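Local coordinates for uncharacterized protein (Bacteroides fragilis, PDB 3MSW) that is of unknown function but is predicted to be exported and folds as a single-layer antiparallel beta-sheet built from beta-hairpin repeats, at residues 102-107 with 113-118; 72-77 with 81-86. All blocks are in the same frame, centred on the assembly; numbering follows the deposited sequence.

Contact 1: 102-107 with 113-118; sequences IYITDN and AQYAYK
Ile102 faces Tyr115, and Ile104 faces Ala113, as hydrogen-bonded pairs of two antiparallel strands whose axes run 172° apart. Four backbone hydrogen bonds join them. Ile104 N gives a nearly straight bond of 2.9 Å to Ala113 O, and the return bond from Ala113 N to Ile104 O is longer, at 3.2 Å. Between these pairs lies the non-hydrogen-bonded pair Tyr103 and Gln114, where Gln114 CA approaches Ile102 O in a CA-H...O contact. Beyond Thr105 the chain turns, making the beta hairpin of strands 94-105 and 111-120 within the single-layer sheet. Asp106 holds this turn through OD1, which accepts from the backbone N of Asn108 and Gln110. Ile102, Ile104, Tyr115 and Tyr117 share one face. Ile104 reaches diagonally over to Tyr115, with CD1 3.7 Å from CE1 of the ring. Its CG1 stands anti to the carbonyl carbon, chi1 -61°, which carries CD1 out to that ring. Ile102 leans the same way, its CD1 4.1 Å from Tyr117 CE1, but this is one of two modelled conformers and so less certain. On the opposite face Tyr103 CD1 lies 3.9 Å from Gln114 CB, and the ring and amide planes are 62° apart.

Contact 2: 72-77 with 81-86; sequences TVISRY and TSVEYS
Ser75 and Ser82 form a hydrogen-bonded pair with two nearly straight backbone bonds. Ser75 N reaches Ser82 O at 2.8 Å, and Ser82 N returns to Ser75 O. Val73 and Glu84 repeat the pattern, with 2.9 Å from Val73 N to Glu84 O. Four CA-H...O contacts accompany these bonds, among them Thr72 CA to Glu84 O. Near the turn Arg76 bends back at chi2 and chi3, which brings the guanidinium obliquely toward Thr81. Its NH1 donates to the backbone O of Glu78 in the turn and lies 2.9 Å from Thr81 OG1. The side chains of Thr72, Ile74, Arg76, Thr81, Val83 and Tyr85 share one face. Ile74 and Thr81 lie side by side, with CG2 of Ile74 3.7 Å from CG2 of Thr81. Thr72 puts its methyl anti to the backbone N, and this CG2 meets Val83 CG1 at 3.6 Å. The hydroxyl of Thr72 is turned to Tyr85 instead, with OG1 3.6 Å from CD1 at the ring edge. The other face carries Val73, Ser75, Tyr77, Ser82 and Glu84. There Ser82 CB sits at the edge of the Tyr77 ring, 4.1 Å from CE2. The two strands form a beta hairpin with a short turn. Strand 51-60 bonds to the far side of strand 65-77 through Lys54 and Thr52, and strand 94-105 bonds to the far side of strand 80-89 through Tyr101 and Tyr103.

Overall arrangement
Strands follow one another across the sheet in chain order, so each contact joins sequence neighbours. From the N terminus, four strands precede contact 2, which closes the hairpin between strands 65-77 and 80-89. The chain then turns into strand 94-105, and contact 1 closes the next but one pairing, with strand 111-120. The contacts come in series and neither nests nor crosses. Their centres are about 11 Å apart. They meet where strand 80-89 lies beside strand 94-105: Tyr103 N probably donates to Thr81 O, and the Tyr103 ring packs on Val83. Together they link four consecutive strands, leaving strand 125-133 at the edge.

Contact 1: 102-107 with 113-118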
ATOM      1  N   ILE A 102       5.724   0.836  11.633  1.00 20.94           N
ATOM      2  CA  ILE A 102       5.522  -0.131  12.717  0.50 20.11           C
ATOM      3  C   ILE A 102       4.397   0.382  13.626  1.00 24.21           C
ATOM      4  O   ILE A 102       4.436   1.538  14.067  1.00 21.49           O
ATOM      5  CB  ILE A 102       6.808  -0.488  13.538  0.50 22.67           C
ATOM      6  CG1 ILE A 102       7.926  -1.085  12.651  0.50 22.21           C
ATOM      7  CG2 ILE A 102       6.464  -1.448  14.691  0.50 22.51           C
ATOM      8  CD1 ILE A 102       9.288  -1.247  13.389  0.50 20.34           C
ATOM      9  N   TYR A 103       3.403  -0.491  13.910  1.00 20.73           N
ATOM     10  CA  TYR A 103       2.283  -0.154  14.799  1.00 21.04           C
ATOM     11  C   TYR A 103       2.272  -1.161  15.933  1.00 27.57           C
ATOM     12  O   TYR A 103       2.171  -2.363  15.698  1.00 27.50           O
ATOM     13  CB  TYR A 103       0.936  -0.171  14.056  1.00 22.03           C
ATOM     14  CG  TYR A 103       0.947   0.656  12.792  1.00 22.95           C
ATOM     15  CD1 TYR A 103       0.667   2.023  12.824  1.00 25.22           C
ATOM     16  CD2 TYR A 103       1.234   0.074  11.559  1.00 24.04           C
ATOM     17  CE1 TYR A 103       0.694   2.792  11.655  1.00 28.89           C
ATOM     18  CE2 TYR A 103       1.265   0.832  10.391  1.00 25.13           C
ATOM     19  CZ  TYR A 103       1.012   2.192  10.449  1.00 32.00           C
ATOM     20  OH  TYR A 103       1.015   2.911   9.283  1.00 37.78           O
ATOM     21  N   ILE A 104       2.403  -0.669  17.162  1.00 23.43           N
ATOM     22  CA  ILE A 104       2.380  -1.497  18.348  1.00 24.49           C
ATOM     23  C   ILE A 104       1.092  -1.226  19.108  1.00 26.94           C
ATOM     24  O   ILE A 104       0.821  -0.078  19.460  1.00 26.32           O
ATOM     25  CB  ILE A 104       3.662  -1.277  19.222  1.00 28.70           C
ATOM     26  CG1 ILE A 104       4.927  -1.663  18.400  1.00 29.56           C
ATOM     27  CG2 ILE A 104       3.583  -2.077  20.551  1.00 28.10           C
ATOM     28  CD1 ILE A 104       6.210  -1.146  18.956  1.00 42.30           C
ATOM     29  N   THR A 105       0.311  -2.291  19.390  1.00 23.50           N
ATOM     30  CA  THR A 105      -0.893  -2.148  20.215  1.00 24.24           C
ATOM     31  C   THR A 105      -0.702  -2.896  21.530  1.00 28.95           C
ATOM     32  O   THR A 105       0.280  -3.629  21.694  1.00 27.81           O
ATOM     33  CB  THR A 105      -2.153  -2.701  19.509  1.00 27.33           C
ATOM     34  OG1 THR A 105      -2.103  -4.129  19.506  1.00 30.77           O
ATOM     35  CG2 THR A 105      -2.371  -2.125  18.100  1.00 24.95           C
ATOM     36  N   ASP A 106      -1.649  -2.736  22.460  1.00 26.51           N
ATOM     37  CA  ASP A 106      -1.661  -3.541  23.680  1.00 27.73           C
ATOM     38  C   ASP A 106      -2.536  -4.773  23.355  1.00 30.69           C
ATOM     39  O   ASP A 106      -2.951  -4.951  22.206  1.00 27.70           O
ATOM     40  CB  ASP A 106      -2.159  -2.743  24.913  1.00 30.43           C
ATOM     41  CG  ASP A 106      -3.588  -2.221  24.881  1.00 34.94           C
ATOM     42  OD1 ASP A 106      -4.373  -2.685  24.036  1.00 30.00           O
ATOM     43  OD2 ASP A 106      -3.932  -1.389  25.746  1.00 37.51           O
ATOM     44  N   ASN A 107      -2.830  -5.600  24.352  1.00 29.49           N
ATOM     45  CA  ASN A 107      -3.637  -6.805  24.183  1.00 30.58           C
ATOM     46  C   ASN A 107      -5.119  -6.518  23.867  1.00 34.45           C
ATOM     47  O   ASN A 107      -5.840  -7.447  23.532  1.00 34.80           O
ATOM     48  CB  ASN A 107      -3.512  -7.680  25.450  1.00 30.66           C
ATOM     49  CG  ASN A 107      -2.118  -8.228  25.727  1.00 64.74           C
ATOM     50  OD1 ASN A 107      -1.738  -8.447  26.885  1.00 68.73           O
ATOM     51  ND2 ASN A 107      -1.331  -8.502  24.688  1.00 51.90           N
ATOM     52  N   ALA A 113       2.078   2.774  20.257  1.00 26.32           N
ATOM     53  CA  ALA A 113       3.056   3.582  19.519  1.00 25.71           C
ATOM     54  C   ALA A 113       3.080   3.308  18.040  1.00 29.26           C
ATOM     55  O   ALA A 113       2.808   2.192  17.584  1.00 27.59           O
ATOM     56  CB  ALA A 113       4.445   3.360  20.094  1.00 26.78           C
ATOM     57  N   GLN A 114       3.440   4.336  17.278  1.00 26.48           N
ATOM     58  CA  GLN A 114       3.592   4.199  15.834  1.00 25.03           C
ATOM     59  C   GLN A 114       4.911   4.806  15.428  1.00 26.68           C
ATOM     60  O   GLN A 114       5.339   5.795  16.019  1.00 27.50           O
ATOM     61  CB  GLN A 114       2.391   4.777  15.065  1.00 25.96           C
ATOM     62  CG  GLN A 114       2.208   6.283  15.195  1.00 31.75           C
ATOM     63  CD  GLN A 114       0.820   6.710  14.781  1.00 48.02           C
ATOM     64  OE1 GLN A 114       0.085   7.330  15.546  1.00 43.13           O
ATOM     65  NE2 GLN A 114       0.440   6.410  13.555  1.00 40.71           N
ATOM     66  N   TYR A 115       5.577   4.171  14.466  1.00 22.95           N
ATOM     67  CA  TYR A 115       6.876   4.542  13.947  1.00 22.74           C
ATOM     68  C   TYR A 115       6.822   4.559  12.427  1.00 26.08           C
ATOM     69  O   TYR A 115       6.185   3.679  11.819  1.00 25.92           O
ATOM     70  CB  TYR A 115       7.954   3.528  14.393  1.00 23.80           C
ATOM     71  CG  TYR A 115       8.073   3.355  15.886  1.00 26.42           C
ATOM     72  CD1 TYR A 115       7.292   2.419  16.566  1.00 28.46           C
ATOM     73  CD2 TYR A 115       9.033   4.051  16.611  1.00 27.15           C
ATOM     74  CE1 TYR A 115       7.404   2.254  17.946  1.00 29.36           C
ATOM     75  CE2 TYR A 115       9.152   3.897  17.989  1.00 28.14           C
ATOM     76  CZ  TYR A 115       8.343   2.990  18.652  1.00 36.08           C
ATOM     77  OH  TYR A 115       8.471   2.846  20.011  1.00 40.31           O
ATOM     78  N   ALA A 116       7.530   5.516  11.811  1.00 22.10           N
ATOM     79  CA  ALA A 116       7.637   5.614  10.330  1.00 22.28           C
ATOM     80  C   ALA A 116       9.100   5.834  10.003  1.00 25.47           C
ATOM     81  O   ALA A 116       9.791   6.556  10.736  1.00 25.88           O
ATOM     82  CB  ALA A 116       6.829   6.792   9.801  1.00 23.33           C
ATOM     83  N   TYR A 117       9.563   5.205   8.934  1.00 20.48           N
ATOM     84  CA  TYR A 117      10.947   5.257   8.481  1.00 20.44           C
ATOM     85  C   TYR A 117      10.968   5.466   7.000  1.00 25.55           C
ATOM     86  O   TYR A 117      10.085   4.982   6.289  1.00 23.91           O
ATOM     87  CB  TYR A 117      11.700   3.922   8.753  1.00 20.62           C
ATOM     88  CG  TYR A 117      11.671   3.461  10.191  1.00 21.84           C
ATOM     89  CD1 TYR A 117      10.559   2.801  10.708  1.00 24.02           C
ATOM     90  CD2 TYR A 117      12.742   3.716  11.050  1.00 22.55           C
ATOM     91  CE1 TYR A 117      10.513   2.392  12.038  1.00 23.73           C
ATOM     92  CE2 TYR A 117      12.715   3.286  12.379  1.00 23.88           C
ATOM     93  CZ  TYR A 117      11.596   2.619  12.864  1.00 28.33           C
ATOM     94  OH  TYR A 117      11.510   2.200  14.171  1.00 30.14           O
ATOM     95  N   LYS A 118      12.069   6.039   6.524  1.00 23.23           N
ATOM     96  CA  LYS A 118      12.319   6.220   5.114  1.00 23.31           C
ATOM     97  C   LYS A 118      13.685   5.591   4.854  1.00 27.65           C
ATOM     98  O   LYS A 118      14.598   5.739   5.668  1.00 27.97           O
ATOM     99  CB  LYS A 118      12.332   7.732   4.780  1.00 27.17           C
ATOM    100  CG  LYS A 118      12.360   8.036   3.284  1.00 46.82           C
ATOM    101  CD  LYS A 118      12.107   9.521   2.987  1.00 59.86           C
ATOM    102  CE  LYS A 118      10.672   9.817   2.587  1.00 71.06           C
ATOM    103  NZ  LYS A 118       9.763   9.950   3.763  1.00 74.57           N
TER

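Contact 2: 72-77 with 81-86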
ATOM      1  N   THR A  72       3.532  -3.573  -1.154  1.00 24.81           N
ATOM      2  CA  THR A  72       3.395  -3.329   0.282  1.00 23.88           C
ATOM      3  C   THR A  72       3.285  -4.687   0.960  1.00 27.72           C
ATOM      4  O   THR A  72       2.424  -5.496   0.597  1.00 26.76           O
ATOM      5  CB  THR A  72       2.183  -2.435   0.593  1.00 27.44           C
ATOM      6  OG1 THR A  72       2.280  -1.220  -0.137  1.00 29.45           O
ATOM      7  CG2 THR A  72       2.057  -2.116   2.091  1.00 26.65           C
ATOM      8  N   VAL A  73       4.175  -4.948   1.926  1.00 23.69           N
ATOM      9  CA  VAL A  73       4.191  -6.199   2.664  1.00 21.37           C
ATOM     10  C   VAL A  73       3.768  -5.891   4.075  1.00 26.82           C
ATOM     11  O   VAL A  73       4.430  -5.095   4.748  1.00 25.16           O
ATOM     12  CB  VAL A  73       5.572  -6.925   2.593  1.00 25.11           C
ATOM     13  CG1 VAL A  73       5.535  -8.234   3.384  1.00 25.39           C
ATOM     14  CG2 VAL A  73       5.980  -7.201   1.144  1.00 25.08           C
ATOM     15  N   ILE A  74       2.660  -6.503   4.530  1.00 24.37           N
ATOM     16  CA  ILE A  74       2.141  -6.308   5.887  1.00 22.96           C
ATOM     17  C   ILE A  74       2.370  -7.602   6.649  1.00 26.27           C
ATOM     18  O   ILE A  74       1.840  -8.650   6.266  1.00 24.82           O
ATOM     19  CB  ILE A  74       0.627  -5.899   5.932  1.00 25.43           C
ATOM     20  CG1 ILE A  74       0.312  -4.628   5.141  1.00 24.89           C
ATOM     21  CG2 ILE A  74       0.145  -5.750   7.372  1.00 26.81           C
ATOM     22  CD1 ILE A  74      -0.228  -4.855   3.779  1.00 39.31           C
ATOM     23  N   SER A  75       3.154  -7.529   7.738  1.00 23.73           N
ATOM     24  CA  SER A  75       3.458  -8.669   8.584  1.00 23.69           C
ATOM     25  C   SER A  75       2.873  -8.405   9.952  1.00 28.44           C
ATOM     26  O   SER A  75       3.056  -7.316  10.522  1.00 25.90           O
ATOM     27  CB  SER A  75       4.967  -8.871   8.697  1.00 27.44           C
ATOM     28  OG  SER A  75       5.561  -9.085   7.429  1.00 33.98           O
ATOM     29  N   ARG A  76       2.186  -9.416  10.480  1.00 25.60           N
ATOM     30  CA  ARG A  76       1.522  -9.379  11.767  1.00 26.93           C
ATOM     31  C   ARG A  76       2.244 -10.247  12.745  1.00 33.21           C
ATOM     32  O   ARG A  76       2.617 -11.388  12.437  1.00 32.25           O
ATOM     33  CB  ARG A  76       0.058  -9.830  11.642  1.00 31.61           C
ATOM     34  CG  ARG A  76      -0.788  -8.946  10.699  1.00 32.17           C
ATOM     35  CD  ARG A  76      -1.371  -7.709  11.372  1.00 38.05           C
ATOM     36  NE  ARG A  76      -2.313  -8.082  12.425  1.00 48.82           N
ATOM     37  CZ  ARG A  76      -2.044  -8.017  13.724  1.00 62.49           C
ATOM     38  NH1 ARG A  76      -0.882  -7.524  14.147  1.00 42.62           N
ATOM     39  NH2 ARG A  76      -2.945  -8.421  14.613  1.00 45.56           N
ATOM     40  N   TYR A  77       2.480  -9.677  13.921  1.00 33.40           N
ATOM     41  CA  TYR A  77       3.140 -10.320  15.038  1.00 36.75           C
ATOM     42  C   TYR A  77       2.339  -9.983  16.310  1.00 42.57           C
ATOM     43  O   TYR A  77       2.899  -9.485  17.271  1.00 43.33           O
ATOM     44  CB  TYR A  77       4.584  -9.829  15.182  1.00 39.24           C
ATOM     45  CG  TYR A  77       5.410  -9.908  13.924  1.00 42.91           C
ATOM     46  CD1 TYR A  77       6.069 -11.079  13.574  1.00 45.79           C
ATOM     47  CD2 TYR A  77       5.621  -8.776  13.134  1.00 43.44           C
ATOM     48  CE1 TYR A  77       6.871 -11.144  12.438  1.00 47.31           C
ATOM     49  CE2 TYR A  77       6.430  -8.829  12.001  1.00 44.26           C
ATOM     50  CZ  TYR A  77       7.051 -10.017  11.658  1.00 50.99           C
ATOM     51  OH  TYR A  77       7.850 -10.093  10.553  1.00 54.67           O
ATOM     52  N   THR A  81       2.560  -4.821  14.171  1.00 23.57           N
ATOM     53  CA  THR A  81       2.309  -4.883  12.738  1.00 22.66           C
ATOM     54  C   THR A  81       3.447  -4.101  12.088  1.00 26.20           C
ATOM     55  O   THR A  81       3.703  -2.940  12.441  1.00 23.19           O
ATOM     56  CB  THR A  81       0.938  -4.273  12.336  1.00 27.11           C
ATOM     57  OG1 THR A  81      -0.102  -4.956  13.012  1.00 25.73           O
ATOM     58  CG2 THR A  81       0.664  -4.374  10.815  1.00 22.36           C
ATOM     59  N   SER A  82       4.104  -4.726  11.121  1.00 22.26           N
ATOM     60  CA  SER A  82       5.195  -4.111  10.373  1.00 22.28           C
ATOM     61  C   SER A  82       4.738  -4.006   8.896  1.00 25.48           C
ATOM     62  O   SER A  82       4.239  -4.991   8.349  1.00 24.26           O
ATOM     63  CB  SER A  82       6.428  -4.995  10.502  1.00 29.67           C
ATOM     64  OG  SER A  82       7.607  -4.384  10.015  1.00 41.73           O
ATOM     65  N   VAL A  83       4.880  -2.814   8.271  1.00 22.11           N
ATOM     66  CA  VAL A  83       4.461  -2.510   6.882  1.00 21.62           C
ATOM     67  C   VAL A  83       5.688  -2.011   6.099  1.00 26.08           C
ATOM     68  O   VAL A  83       6.300  -1.018   6.496  1.00 24.51           O
ATOM     69  CB  VAL A  83       3.300  -1.450   6.856  1.00 23.83           C
ATOM     70  CG1 VAL A  83       2.839  -1.150   5.441  1.00 22.74           C
ATOM     71  CG2 VAL A  83       2.115  -1.870   7.720  1.00 23.74           C
ATOM     72  N   GLU A  84       6.065  -2.709   5.022  1.00 22.22           N
ATOM     73  CA  GLU A  84       7.183  -2.263   4.198  1.00 22.05           C
ATOM     74  C   GLU A  84       6.650  -1.920   2.837  1.00 25.03           C
ATOM     75  O   GLU A  84       6.043  -2.774   2.166  1.00 22.69           O
ATOM     76  CB  GLU A  84       8.290  -3.325   4.068  1.00 24.61           C
ATOM     77  CG  GLU A  84       9.110  -3.488   5.341  1.00 35.12           C
ATOM     78  CD  GLU A  84      10.220  -4.520   5.283  1.00 52.80           C
ATOM     79  OE1 GLU A  84      10.480  -5.070   4.189  1.00 46.71           O
ATOM     80  OE2 GLU A  84      10.804  -4.806   6.350  1.00 51.98           O
ATOM     81  N   TYR A  85       6.946  -0.689   2.402  1.00 22.43           N
ATOM     82  CA  TYR A  85       6.541  -0.175   1.105  1.00 23.33           C
ATOM     83  C   TYR A  85       7.762  -0.091   0.199  1.00 26.95           C
ATOM     84  O   TYR A  85       8.744   0.553   0.554  1.00 25.23           O
ATOM     85  CB  TYR A  85       5.919   1.219   1.300  1.00 24.82           C
ATOM     86  CG  TYR A  85       5.571   1.921   0.011  1.00 26.11           C
ATOM     87  CD1 TYR A  85       4.487   1.508  -0.761  1.00 27.68           C
ATOM     88  CD2 TYR A  85       6.295   3.029  -0.416  1.00 27.93           C
ATOM     89  CE1 TYR A  85       4.130   2.184  -1.923  1.00 26.63           C
ATOM     90  CE2 TYR A  85       5.980   3.679  -1.609  1.00 28.89           C
ATOM     91  CZ  TYR A  85       4.881   3.268  -2.343  1.00 33.34           C
ATOM     92  OH  TYR A  85       4.557   3.911  -3.510  1.00 35.72           O
ATOM     93  N   SER A  86       7.701  -0.747  -0.967  1.00 24.32           N
ATOM     94  CA  SER A  86       8.791  -0.763  -1.942  1.00 25.11           C
ATOM     95  C   SER A  86       8.308  -0.213  -3.283  1.00 30.02           C
ATOM     96  O   SER A  86       7.158  -0.425  -3.659  1.00 27.46           O
ATOM     97  CB  SER A  86       9.313  -2.183  -2.138  1.00 27.47           C
ATOM     98  OG  SER A  86       9.949  -2.673  -0.968  1.00 34.46           O
TER